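Local coordinates for cobalamin biosynthesis protein CobN (Mycobacterium tuberculosis, PDB 7C6O) that probably acts as the large catalytic subunit of cobaltochelatase, which inserts cobalt into the corrin ring during cobalamin biosynthesis, at residues A395-Q400 and T806-V811; D611-P616 and L714-A719; L718-A723 and T795-R800; R722-F727 and T1101-I1106; A765-T770 and R791-E796. All coordinates share one frame; numbering follows the deposited sequence.

Contact 1: residues A395-Q400 and T806-V811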
# COMPACT_ATOMS: atom_id res chain seq x y z
N ALA A 395 5.94 -21.51 -7.65
CA ALA A 395 6.53 -22.29 -6.56
C ALA A 395 7.47 -23.37 -7.09
O ALA A 395 8.56 -23.56 -6.55
CB ALA A 395 5.42 -22.92 -5.72
N VAL A 396 7.06 -24.08 -8.15
CA VAL A 396 7.92 -25.09 -8.75
C VAL A 396 9.22 -24.45 -9.23
O VAL A 396 10.32 -24.94 -8.93
CB VAL A 396 7.20 -25.81 -9.89
CG1 VAL A 396 8.19 -26.62 -10.73
CG2 VAL A 396 6.10 -26.72 -9.34
N ALA A 397 9.11 -23.34 -9.96
CA ALA A 397 10.30 -22.69 -10.50
C ALA A 397 11.22 -22.20 -9.39
O ALA A 397 12.45 -22.26 -9.51
CB ALA A 397 9.90 -21.54 -11.42
N LEU A 398 10.63 -21.70 -8.29
CA LEU A 398 11.44 -21.27 -7.16
C LEU A 398 12.14 -22.46 -6.50
O LEU A 398 13.34 -22.39 -6.21
CB LEU A 398 10.58 -20.53 -6.14
CG LEU A 398 11.27 -20.17 -4.82
CD1 LEU A 398 12.42 -19.20 -5.07
CD2 LEU A 398 10.27 -19.58 -3.83
N LEU A 399 11.41 -23.54 -6.27
CA LEU A 399 12.00 -24.72 -5.63
C LEU A 399 13.09 -25.33 -6.50
O LEU A 399 14.12 -25.79 -5.99
CB LEU A 399 10.91 -25.74 -5.31
CG LEU A 399 9.89 -25.24 -4.29
CD1 LEU A 399 8.72 -26.20 -4.11
CD2 LEU A 399 10.58 -24.99 -2.97
N GLN A 400 12.89 -25.34 -7.82
CA GLN A 400 13.92 -25.84 -8.72
C GLN A 400 15.17 -24.97 -8.66
O GLN A 400 16.30 -25.49 -8.64
CB GLN A 400 13.38 -25.89 -10.15
CG GLN A 400 12.34 -26.97 -10.38
CD GLN A 400 11.71 -26.89 -11.75
OE1 GLN A 400 11.85 -25.88 -12.44
NE2 GLN A 400 11.01 -27.94 -12.14
N THR A 806 15.14 -11.80 -13.46
CA THR A 806 15.91 -11.80 -12.22
C THR A 806 15.04 -11.97 -10.98
O THR A 806 15.57 -11.92 -9.87
CB THR A 806 16.72 -10.50 -12.09
OG1 THR A 806 15.84 -9.42 -11.72
CG2 THR A 806 17.42 -10.16 -13.39
N GLU A 807 13.73 -12.17 -11.15
CA GLU A 807 12.83 -12.19 -10.00
C GLU A 807 13.18 -13.31 -9.02
O GLU A 807 13.21 -13.10 -7.80
CB GLU A 807 11.38 -12.34 -10.48
CG GLU A 807 10.80 -11.07 -11.08
CD GLU A 807 9.51 -11.34 -11.83
OE1 GLU A 807 9.08 -12.51 -11.91
OE2 GLU A 807 8.92 -10.37 -12.35
N ILE A 808 13.43 -14.51 -9.54
CA ILE A 808 13.77 -15.62 -8.66
C ILE A 808 15.17 -15.44 -8.09
O ILE A 808 15.43 -15.76 -6.92
CB ILE A 808 13.62 -16.96 -9.41
CG1 ILE A 808 12.14 -17.26 -9.64
CG2 ILE A 808 14.28 -18.08 -8.64
CD1 ILE A 808 11.88 -18.58 -10.35
N GLU A 809 16.09 -14.90 -8.89
CA GLU A 809 17.43 -14.61 -8.38
C GLU A 809 17.37 -13.64 -7.21
O GLU A 809 18.12 -13.78 -6.24
CB GLU A 809 18.31 -14.05 -9.49
CG GLU A 809 19.77 -13.86 -9.09
CD GLU A 809 20.37 -15.11 -8.47
OE1 GLU A 809 20.84 -15.03 -7.31
OE2 GLU A 809 20.36 -16.17 -9.13
N GLN A 810 16.45 -12.66 -7.26
CA GLN A 810 16.35 -11.70 -6.17
C GLN A 810 15.73 -12.31 -4.92
O GLN A 810 16.06 -11.90 -3.81
CB GLN A 810 15.56 -10.47 -6.62
CG GLN A 810 16.32 -9.55 -7.57
CD GLN A 810 17.49 -8.83 -6.91
OE1 GLN A 810 17.59 -8.79 -5.69
NE2 GLN A 810 18.36 -8.26 -7.72
N VAL A 811 14.85 -13.30 -5.08
CA VAL A 811 14.37 -14.05 -3.92
C VAL A 811 15.53 -14.80 -3.28
O VAL A 811 15.66 -14.84 -2.05
CB VAL A 811 13.23 -15.01 -4.32
CG1 VAL A 811 12.88 -15.94 -3.16
CG2 VAL A 811 12.01 -14.23 -4.77

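Contact 2: residues D611-P616 and L714-A719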
# COMPACT_ATOMS: atom_id res chain seq x y z
N ASP A 611 9.17 -7.62 -6.21
CA ASP A 611 7.97 -7.47 -7.01
C ASP A 611 8.12 -8.22 -8.33
O ASP A 611 9.23 -8.53 -8.78
CB ASP A 611 7.61 -5.99 -7.22
CG ASP A 611 8.65 -5.20 -7.99
OD1 ASP A 611 9.61 -5.77 -8.54
OD2 ASP A 611 8.48 -3.96 -8.05
N HIS A 612 6.98 -8.56 -8.93
CA HIS A 612 6.97 -9.38 -10.13
C HIS A 612 6.06 -8.77 -11.18
O HIS A 612 5.20 -7.93 -10.90
CB HIS A 612 6.54 -10.84 -9.83
CG HIS A 612 5.11 -11.00 -9.41
ND1 HIS A 612 4.06 -10.90 -10.30
CD2 HIS A 612 4.55 -11.28 -8.21
CE1 HIS A 612 2.92 -11.10 -9.66
NE2 HIS A 612 3.19 -11.34 -8.39
N LEU A 613 6.28 -9.21 -12.42
CA LEU A 613 5.64 -8.62 -13.58
C LEU A 613 4.13 -8.87 -13.56
O LEU A 613 3.63 -9.82 -12.95
CB LEU A 613 6.26 -9.18 -14.86
CG LEU A 613 5.95 -8.48 -16.17
CD1 LEU A 613 6.40 -7.03 -16.13
CD2 LEU A 613 6.59 -9.21 -17.33
N ILE A 614 3.41 -7.99 -14.24
CA ILE A 614 1.98 -8.15 -14.50
C ILE A 614 1.79 -9.39 -15.37
O ILE A 614 2.73 -9.83 -16.04
CB ILE A 614 1.40 -6.90 -15.17
CG1 ILE A 614 2.04 -6.69 -16.55
CG2 ILE A 614 1.62 -5.68 -14.28
CD1 ILE A 614 1.31 -5.68 -17.42
N PRO A 615 0.59 -9.98 -15.40
CA PRO A 615 0.34 -11.10 -16.32
C PRO A 615 0.52 -10.66 -17.76
O PRO A 615 0.45 -9.46 -18.06
CB PRO A 615 -1.12 -11.49 -16.02
CG PRO A 615 -1.71 -10.30 -15.34
CD PRO A 615 -0.58 -9.68 -14.57
N PRO A 616 0.75 -11.59 -18.68
CA PRO A 616 0.76 -11.22 -20.10
C PRO A 616 -0.59 -10.65 -20.50
O PRO A 616 -1.64 -11.12 -20.04
CB PRO A 616 1.05 -12.55 -20.81
CG PRO A 616 0.60 -13.60 -19.85
CD PRO A 616 0.89 -13.04 -18.48
N LEU A 714 5.51 -9.32 -27.82
CA LEU A 714 4.96 -8.34 -28.76
C LEU A 714 3.66 -7.74 -28.23
O LEU A 714 3.49 -6.51 -28.24
CB LEU A 714 4.74 -9.01 -30.12
CG LEU A 714 3.88 -8.30 -31.16
CD1 LEU A 714 4.43 -6.93 -31.50
CD2 LEU A 714 3.77 -9.14 -32.43
N ASP A 715 2.74 -8.59 -27.77
CA ASP A 715 1.46 -8.09 -27.26
C ASP A 715 1.65 -7.21 -26.03
O ASP A 715 1.00 -6.17 -25.89
CB ASP A 715 0.53 -9.26 -26.93
CG ASP A 715 -0.15 -9.82 -28.16
OD1 ASP A 715 -0.69 -9.03 -28.97
OD2 ASP A 715 -0.15 -11.06 -28.32
N LEU A 716 2.54 -7.61 -25.12
CA LEU A 716 2.75 -6.83 -23.91
C LEU A 716 3.38 -5.48 -24.23
O LEU A 716 2.95 -4.44 -23.70
CB LEU A 716 3.62 -7.61 -22.92
CG LEU A 716 3.86 -6.96 -21.56
CD1 LEU A 716 2.54 -6.58 -20.90
CD2 LEU A 716 4.64 -7.91 -20.66
N VAL A 717 4.39 -5.46 -25.10
CA VAL A 717 5.00 -4.19 -25.50
C VAL A 717 3.97 -3.29 -26.18
O VAL A 717 3.91 -2.09 -25.90
CB VAL A 717 6.22 -4.44 -26.40
CG1 VAL A 717 6.69 -3.13 -27.03
CG2 VAL A 717 7.35 -5.06 -25.60
N LEU A 718 3.15 -3.86 -27.06
CA LEU A 718 2.09 -3.09 -27.70
C LEU A 718 1.17 -2.46 -26.67
O LEU A 718 0.80 -1.28 -26.79
CB LEU A 718 1.28 -3.98 -28.64
CG LEU A 718 1.67 -4.03 -30.12
CD1 LEU A 718 0.81 -5.06 -30.84
CD2 LEU A 718 1.51 -2.66 -30.76
N ALA A 719 0.79 -3.22 -25.64
CA ALA A 719 -0.09 -2.67 -24.61
C ALA A 719 0.59 -1.55 -23.83
O ALA A 719 -0.03 -0.53 -23.51
CB ALA A 719 -0.54 -3.78 -23.66

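Contact 3: residues L718-A723 and T795-R800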
# COMPACT_ATOMS: atom_id res chain seq x y z
N LEU A 718 3.15 -3.86 -27.06
CA LEU A 718 2.09 -3.09 -27.70
C LEU A 718 1.17 -2.46 -26.67
O LEU A 718 0.80 -1.28 -26.79
CB LEU A 718 1.28 -3.98 -28.64
CG LEU A 718 1.67 -4.03 -30.12
CD1 LEU A 718 0.81 -5.06 -30.84
CD2 LEU A 718 1.51 -2.66 -30.76
N ALA A 719 0.79 -3.22 -25.64
CA ALA A 719 -0.09 -2.67 -24.61
C ALA A 719 0.59 -1.55 -23.83
O ALA A 719 -0.03 -0.53 -23.51
CB ALA A 719 -0.54 -3.78 -23.66
N ILE A 720 1.88 -1.72 -23.52
CA ILE A 720 2.61 -0.70 -22.79
C ILE A 720 2.71 0.58 -23.61
O ILE A 720 2.53 1.69 -23.09
CB ILE A 720 4.00 -1.23 -22.38
CG1 ILE A 720 3.86 -2.32 -21.31
CG2 ILE A 720 4.89 -0.09 -21.89
CD1 ILE A 720 5.13 -3.08 -21.03
N LEU A 721 3.00 0.45 -24.90
CA LEU A 721 3.20 1.61 -25.77
C LEU A 721 1.92 2.34 -26.13
O LEU A 721 1.99 3.44 -26.67
CB LEU A 721 3.91 1.18 -27.06
CG LEU A 721 5.34 0.67 -26.92
CD1 LEU A 721 5.89 0.28 -28.29
CD2 LEU A 721 6.22 1.73 -26.27
N ARG A 722 0.75 1.75 -25.86
CA ARG A 722 -0.50 2.41 -26.23
C ARG A 722 -0.73 3.68 -25.42
O ARG A 722 -1.35 4.63 -25.92
CB ARG A 722 -1.68 1.46 -26.07
CG ARG A 722 -2.96 1.97 -26.70
CD ARG A 722 -4.17 1.12 -26.33
NE ARG A 722 -4.14 -0.19 -26.97
CZ ARG A 722 -5.11 -1.10 -26.83
NH1 ARG A 722 -6.17 -0.83 -26.08
NH2 ARG A 722 -5.02 -2.27 -27.45
N ALA A 723 -0.23 3.73 -24.20
CA ALA A 723 -0.47 4.87 -23.33
C ALA A 723 0.52 5.99 -23.60
O ALA A 723 1.65 5.76 -24.05
CB ALA A 723 -0.38 4.45 -21.86
N THR A 795 14.94 1.31 -26.14
CA THR A 795 15.89 1.85 -25.18
C THR A 795 15.46 1.62 -23.73
O THR A 795 16.30 1.32 -22.88
CB THR A 795 16.09 3.35 -25.42
OG1 THR A 795 16.57 3.55 -26.76
CG2 THR A 795 17.10 3.91 -24.44
N GLU A 796 14.17 1.76 -23.43
CA GLU A 796 13.68 1.68 -22.06
C GLU A 796 12.80 0.47 -21.79
O GLU A 796 13.07 -0.28 -20.85
CB GLU A 796 12.92 2.97 -21.71
CG GLU A 796 13.77 4.22 -21.73
CD GLU A 796 14.80 4.25 -20.62
OE1 GLU A 796 14.66 3.47 -19.64
OE2 GLU A 796 15.76 5.05 -20.72
N VAL A 797 11.75 0.27 -22.59
CA VAL A 797 10.77 -0.78 -22.28
C VAL A 797 11.43 -2.15 -22.30
O VAL A 797 11.35 -2.92 -21.33
CB VAL A 797 9.59 -0.71 -23.26
CG1 VAL A 797 8.57 -1.80 -22.93
CG2 VAL A 797 8.95 0.66 -23.24
N ILE A 798 12.10 -2.49 -23.41
CA ILE A 798 12.67 -3.83 -23.55
C ILE A 798 13.75 -4.12 -22.51
O ILE A 798 13.68 -5.18 -21.87
CB ILE A 798 13.17 -4.04 -24.99
CG1 ILE A 798 11.98 -4.03 -25.95
CG2 ILE A 798 13.95 -5.35 -25.11
CD1 ILE A 798 11.00 -5.14 -25.69
N PRO A 799 14.75 -3.26 -22.29
CA PRO A 799 15.75 -3.57 -21.26
C PRO A 799 15.15 -3.69 -19.86
O PRO A 799 15.61 -4.52 -19.07
CB PRO A 799 16.74 -2.40 -21.36
CG PRO A 799 16.59 -1.91 -22.75
CD PRO A 799 15.13 -2.05 -23.05
N ARG A 800 14.14 -2.88 -19.55
CA ARG A 800 13.52 -2.96 -18.23
C ARG A 800 12.67 -4.22 -18.10
O ARG A 800 12.68 -4.87 -17.05
CB ARG A 800 12.70 -1.71 -17.96
CG ARG A 800 13.55 -0.46 -17.82
CD ARG A 800 12.70 0.80 -17.80
NE ARG A 800 13.51 2.00 -17.67
CZ ARG A 800 13.87 2.53 -16.50
NH1 ARG A 800 13.49 1.97 -15.37
NH2 ARG A 800 14.62 3.62 -16.48

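Contact 4: residues R722-F727 and T1101-I1106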
# COMPACT_ATOMS: atom_id res chain seq x y z
N ARG A 722 0.75 1.75 -25.86
CA ARG A 722 -0.50 2.41 -26.23
C ARG A 722 -0.73 3.68 -25.42
O ARG A 722 -1.35 4.63 -25.92
CB ARG A 722 -1.68 1.46 -26.07
CG ARG A 722 -2.96 1.97 -26.70
CD ARG A 722 -4.17 1.12 -26.33
NE ARG A 722 -4.14 -0.19 -26.97
CZ ARG A 722 -5.11 -1.10 -26.83
NH1 ARG A 722 -6.17 -0.83 -26.08
NH2 ARG A 722 -5.02 -2.27 -27.45
N ALA A 723 -0.23 3.73 -24.20
CA ALA A 723 -0.47 4.87 -23.33
C ALA A 723 0.52 5.99 -23.60
O ALA A 723 1.65 5.76 -24.05
CB ALA A 723 -0.38 4.45 -21.86
N ARG A 724 0.09 7.22 -23.33
CA ARG A 724 1.02 8.33 -23.29
C ARG A 724 1.97 8.14 -22.11
O ARG A 724 1.54 7.80 -21.00
CB ARG A 724 0.27 9.66 -23.21
CG ARG A 724 0.35 10.40 -21.88
CD ARG A 724 -0.78 9.99 -20.94
NE ARG A 724 -0.58 10.54 -19.60
CZ ARG A 724 -0.18 9.82 -18.55
NH1 ARG A 724 0.04 8.52 -18.68
NH2 ARG A 724 -0.02 10.41 -17.37
N GLN A 725 3.26 8.32 -22.36
CA GLN A 725 4.27 7.98 -21.36
C GLN A 725 4.54 9.16 -20.43
O GLN A 725 4.85 10.26 -20.88
CB GLN A 725 5.57 7.54 -22.04
CG GLN A 725 5.41 6.35 -22.97
CD GLN A 725 4.93 5.10 -22.26
OE1 GLN A 725 5.08 4.96 -21.04
NE2 GLN A 725 4.35 4.18 -23.02
N LEU A 726 4.41 8.91 -19.13
CA LEU A 726 4.98 9.77 -18.10
C LEU A 726 6.35 9.19 -17.76
O LEU A 726 6.44 8.15 -17.11
CB LEU A 726 4.08 9.85 -16.87
CG LEU A 726 4.57 10.74 -15.73
CD1 LEU A 726 4.64 12.20 -16.17
CD2 LEU A 726 3.67 10.60 -14.52
N PHE A 727 7.40 9.85 -18.23
CA PHE A 727 8.76 9.33 -18.08
C PHE A 727 9.68 10.48 -17.72
O PHE A 727 9.67 11.52 -18.39
CB PHE A 727 9.22 8.64 -19.37
CG PHE A 727 10.48 7.84 -19.20
CD1 PHE A 727 10.43 6.54 -18.72
CD2 PHE A 727 11.71 8.38 -19.52
CE1 PHE A 727 11.58 5.79 -18.56
CE2 PHE A 727 12.87 7.64 -19.36
CZ PHE A 727 12.81 6.35 -18.88
N THR A 1101 -8.48 4.23 -16.20
CA THR A 1101 -7.34 3.47 -16.72
C THR A 1101 -6.54 4.29 -17.72
O THR A 1101 -5.34 4.07 -17.88
CB THR A 1101 -7.82 2.17 -17.37
OG1 THR A 1101 -8.77 2.47 -18.41
CG2 THR A 1101 -8.45 1.25 -16.34
N ARG A 1102 -7.19 5.24 -18.39
CA ARG A 1102 -6.55 6.15 -19.33
C ARG A 1102 -6.81 7.57 -18.88
O ARG A 1102 -7.92 8.10 -19.11
CB ARG A 1102 -7.06 5.91 -20.75
CG ARG A 1102 -6.77 4.52 -21.29
CD ARG A 1102 -7.81 4.08 -22.32
NE ARG A 1102 -7.91 5.00 -23.44
CZ ARG A 1102 -8.73 4.82 -24.48
NH1 ARG A 1102 -9.51 3.76 -24.54
NH2 ARG A 1102 -8.75 5.71 -25.47
N PRO A 1103 -5.86 8.23 -18.23
CA PRO A 1103 -6.12 9.58 -17.70
C PRO A 1103 -6.48 10.60 -18.76
O PRO A 1103 -7.12 11.61 -18.43
CB PRO A 1103 -4.80 9.95 -17.01
CG PRO A 1103 -4.13 8.65 -16.73
CD PRO A 1103 -4.52 7.74 -17.86
N ASP A 1104 -6.10 10.38 -20.02
CA ASP A 1104 -6.45 11.28 -21.11
C ASP A 1104 -7.75 10.89 -21.81
O ASP A 1104 -8.10 11.49 -22.83
CB ASP A 1104 -5.31 11.36 -22.12
CG ASP A 1104 -4.76 10.00 -22.50
OD1 ASP A 1104 -5.28 8.98 -21.99
OD2 ASP A 1104 -3.80 9.95 -23.30
N ALA A 1105 -8.46 9.89 -21.29
CA ALA A 1105 -9.74 9.47 -21.84
C ALA A 1105 -10.61 8.95 -20.70
O ALA A 1105 -11.04 7.80 -20.67
CB ALA A 1105 -9.55 8.43 -22.94
N ILE A 1106 -10.89 9.81 -19.72
CA ILE A 1106 -11.70 9.39 -18.58
C ILE A 1106 -13.16 9.28 -19.00
O ILE A 1106 -13.70 10.18 -19.66
CB ILE A 1106 -11.52 10.37 -17.41
CG1 ILE A 1106 -10.18 10.09 -16.71
CG2 ILE A 1106 -12.67 10.26 -16.42
CD1 ILE A 1106 -9.87 11.04 -15.60
O HOH W 1 -3.19 7.52 -24.45

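Contact 5: residues A765-T770 and R791-E796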
# COMPACT_ATOMS: atom_id res chain seq x y z
N ALA A 765 6.26 -5.50 -34.37
CA ALA A 765 6.72 -6.82 -34.79
C ALA A 765 7.98 -6.72 -35.64
O ALA A 765 8.86 -7.59 -35.56
CB ALA A 765 5.61 -7.54 -35.57
N ALA A 766 8.10 -5.66 -36.44
CA ALA A 766 9.31 -5.46 -37.22
C ALA A 766 10.48 -5.08 -36.33
O ALA A 766 11.60 -5.57 -36.52
CB ALA A 766 9.08 -4.40 -38.29
N LEU A 767 10.24 -4.21 -35.34
CA LEU A 767 11.29 -3.86 -34.39
C LEU A 767 11.75 -5.07 -33.60
O LEU A 767 12.95 -5.25 -33.36
CB LEU A 767 10.80 -2.76 -33.45
CG LEU A 767 11.81 -2.25 -32.42
CD1 LEU A 767 13.01 -1.62 -33.12
CD2 LEU A 767 11.16 -1.26 -31.47
N GLN A 768 10.81 -5.92 -33.20
CA GLN A 768 11.16 -7.16 -32.51
C GLN A 768 12.03 -8.05 -33.39
O GLN A 768 12.97 -8.69 -32.90
CB GLN A 768 9.90 -7.90 -32.08
CG GLN A 768 10.15 -9.19 -31.33
CD GLN A 768 8.87 -9.92 -30.99
OE1 GLN A 768 8.02 -10.15 -31.85
NE2 GLN A 768 8.72 -10.29 -29.72
N ALA A 769 11.74 -8.08 -34.69
CA ALA A 769 12.50 -8.93 -35.61
C ALA A 769 13.95 -8.50 -35.75
O ALA A 769 14.79 -9.31 -36.14
CB ALA A 769 11.83 -8.95 -36.98
N THR A 770 14.27 -7.24 -35.45
CA THR A 770 15.64 -6.76 -35.47
C THR A 770 16.36 -6.98 -34.15
O THR A 770 17.49 -6.50 -33.99
CB THR A 770 15.68 -5.27 -35.82
OG1 THR A 770 15.24 -4.50 -34.68
CG2 THR A 770 14.78 -4.96 -37.01
N ARG A 791 11.85 3.90 -30.61
CA ARG A 791 13.15 4.04 -29.97
C ARG A 791 13.02 3.96 -28.45
O ARG A 791 13.87 3.36 -27.78
CB ARG A 791 13.80 5.36 -30.40
CG ARG A 791 15.31 5.39 -30.30
CD ARG A 791 15.92 6.38 -31.30
NE ARG A 791 15.10 7.59 -31.45
CZ ARG A 791 14.51 7.96 -32.58
NH1 ARG A 791 14.64 7.23 -33.68
NH2 ARG A 791 13.78 9.07 -32.61
N PHE A 792 11.96 4.55 -27.90
CA PHE A 792 11.68 4.43 -26.48
C PHE A 792 11.45 2.98 -26.08
O PHE A 792 11.92 2.53 -25.03
CB PHE A 792 10.48 5.30 -26.11
CG PHE A 792 10.04 5.16 -24.67
CD1 PHE A 792 10.76 5.77 -23.66
CD2 PHE A 792 8.90 4.44 -24.35
CE1 PHE A 792 10.36 5.65 -22.34
CE2 PHE A 792 8.49 4.33 -23.03
CZ PHE A 792 9.22 4.93 -22.02
N ALA A 793 10.74 2.23 -26.92
CA ALA A 793 10.52 0.81 -26.64
C ALA A 793 11.83 0.05 -26.60
O ALA A 793 12.04 -0.79 -25.72
CB ALA A 793 9.58 0.21 -27.69
N ALA A 794 12.73 0.33 -27.54
CA ALA A 794 13.99 -0.41 -27.60
C ALA A 794 14.96 0.03 -26.51
O ALA A 794 15.72 -0.79 -26.00
CB ALA A 794 14.63 -0.25 -28.98
N THR A 795 14.94 1.31 -26.14
CA THR A 795 15.89 1.85 -25.18
C THR A 795 15.46 1.62 -23.73
O THR A 795 16.30 1.32 -22.88
CB THR A 795 16.09 3.35 -25.42
OG1 THR A 795 16.57 3.55 -26.76
CG2 THR A 795 17.10 3.91 -24.44
N GLU A 796 14.17 1.76 -23.43
CA GLU A 796 13.68 1.68 -22.06
C GLU A 796 12.80 0.47 -21.79
O GLU A 796 13.07 -0.28 -20.85
CB GLU A 796 12.92 2.97 -21.71
CG GLU A 796 13.77 4.22 -21.73
CD GLU A 796 14.80 4.25 -20.62
OE1 GLU A 796 14.66 3.47 -19.64
OE2 GLU A 796 15.76 5.05 -20.72

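Contact 1: residues A395-Q400 and T806-V811
A397 and L398 meet I808 and V811 where two helices pack obliquely: helix 391-405 and the first turns of helix 807-815. The short axes come within 10.3 Å and cross at -57°, a wide approach bridged between these segments mainly by aliphatic side chains, with no hydrogen bond across. I808 and L398 share most of the contact. In I808, CG1 stands beside the backbone N (chi1 -71°), and the extended chain carries CD1 to the other helix, where it rests on CB of A397 at 3.7 Å. Alanine suits this place because it lets the isoleucine tip come close to the backbone of residues 397 and 398. Branched L398 and V811 make the second apolar layer, their side chains crossing at about a right angle, and the buried L398 also reaches L371 of strand 369-373.

No polar side chain joins the two segments. E807 turns away: OE2 takes hydrogen bonds from L613 N and T838 OG1, and OE1 from G705 N and H702 NE2. A salt bridge ties E809 to R405 at the end of helix 391-405. CD1 of L398 lies 3.8 Å from CG1 of V811 and 4.2 Å from CG2 of I808.

Contact 2: residues D611-P616 and L714-A719
L613 and I614 face L716 from a chain that has just left strand 608-612. From L613 to P616 the backbone stays extended, with phi near -65° and psi mostly near 157°, the polyproline II conformation, which suits the two prolines that follow. L716 stands on a regular turn of helix 710-722, where L718 N bonds L714 O and A719 N bonds D715 O.

The contact is a fork of leucine between two aliphatic tips. L716 swings CG away from its backbone N, and its two methyls part: CD1 goes to CD1 of I614 at 3.8 Å, while CD2 goes to CD2 of L613 at 4.1 Å. The leucines L613 and L716 meet end to end through their CD2 methyls, whereas I614 approaches L716 at a slant. Both L613 and L716 also touch L801 of helix 784-801, so apolar branches suit this buried spot. Behind them H612 folds back on the next residue, its ND1 donating to L613 O at 2.9 Å with an N-H...O angle of 154°; the acceptor lies close to the imidazole plane, and the ring also lies nearly parallel to that of H702.

Here a polyproline II segment, continuing from a strand that runs parallel to strand 586-591, is covered by a helix and joins the end of a sheet strand to helices 710-722 and 784-801.

Contact 3: residues L718-A723 and T795-R800
I720 on helix 710-722 faces V797 on helix 784-801, and the two side chains run antiparallel alongside one another. Starting at CB, which points toward the partner helix, the isoleucine divides. Its short branch, CG2, comes to 4.2 Å from CG1 of V797. The longer branch leaves through CG1, placed beside the backbone N (chi1 -69°), and ends in CD1, which comes to 4.1 Å from that same V797 methyl. Thus one valine methyl rests against both arms of the isoleucine. The other, CG2, is met by L721, whose CD2 lies 4.2 Å away. Compact, beta-branched V797 suits the place because its two methyls serve different neighbours, and all three residues are buried.

On another face of helix 784-801, E796 and R800 form a salt bridge one turn apart: NE donates to OE1 at 2.7 Å, nearly in the guanidinium plane and almost straight at 164°. F727 packs on this pair. The helix itself is irregular at this level. I798 N probably bonds A793 O, five residues back, and P799, having no N-H to give, interrupts the regular pattern, with its CD against A794 O.

V797 thus sits in a pi-type turn followed by a proline kink, where helix 784-801 packs on helix 710-722 in a buried helix-helix contact.

Contact 4: residues R722-F727 and T1101-I1106
R724 buries the most surface here, against D1104 and P1103, in a contact between two loops. Its CB points toward the other loop, but the chain bends at chi2 (-90°) and runs alongside the aspartate, in the opposite direction. In the conformer described, one of two deposited, CD lies 3.8 Å from OD2 of D1104; the side-chain placement, including the P1103 cover, is therefore tentative. The charged ends do not pair: NE is 4.9 Å from that oxygen, and the guanidinium and carboxylate planes stand 63° apart. A water offers a tenuous link, donating to OD2 at 2.8 Å and weakly accepting from the R724 backbone N at 3.5 Å.

P1103 adds an apolar cover, with CG 4.5 Å from CZ over one face of the guanidinium. Proline suits the second position of the type I turn R1102 to A1105, where phi is near -60°. The turn is closed by A1105 N bonding to R1102 O at 2.9 Å.

R724 follows helix 710-722, while the turn joins antiparallel strands 1094-1099 and 1107-1110. Q738 of helix 736-739 touches both R724 and D1104, and helix 853-874 packs against L726 and I1106.

Contact 5: residues A765-T770 and R791-E796
L767 against A793 and A794 is a buried, purely apolar helix-to-helix contact, made between the last turn of helix 750-769 and the middle of helix 784-801. The leucine points toward its partner with CG anti to the backbone N (chi1 -178°), which extends the side chain across the gap. A single methyl, CD2, then makes both approaches: to CB of A793 at 4.4 Å and to CB of A794 at 4.4 Å. The fit is loose, a branched tip set between two neighbouring small side chains. Alanine suits both places, since its methyl gives apolar surface without pushing the helices apart; A793 is touched from another direction by L721 of helix 710-722.

Helices 750-769 and 784-801 follow each other in the chain, joined by residues 770-783, which include the short helix 776-780; with helix 710-722 packed on both they form a helical bundle. L780 from the short helix packs on L767 as well, as does W772.

Threonines tie down the backbone on both sides. T770 OG1 donates to L767 O at 2.7 Å, a carbonyl that T770 N also reaches at 3.2 Å, just where helix 750-769 is ending. On the partner helix, R791 O accepts two bonds from T795, which approach from opposite faces of its plane: N at 2.8 Å and OG1 at 2.9 Å, where the helix widens into a pi-type turn at 793-796.

Overall arrangement
Reading from the N terminus, 395-400 opens contact 1, whose long loop closes only at 806-811. Inside it, contact 2 starts at 611-616 and closes on helix 710-722. That helix leads straight into contact 3, and the loop after it opens contact 4. Contact 5 begins at 765-770, and contacts 5 and 3 then close one after the other on helix 784-801, both nested within contact 1. Contact 4 closes last, at 1101-1106, so it encloses contact 5 but crosses contact 1. Together they tie the sheet containing strands 369-373 and 608-612, helices 710-722, 750-769 and 784-801, and the hairpin of strands 1094-1099 and 1107-1110.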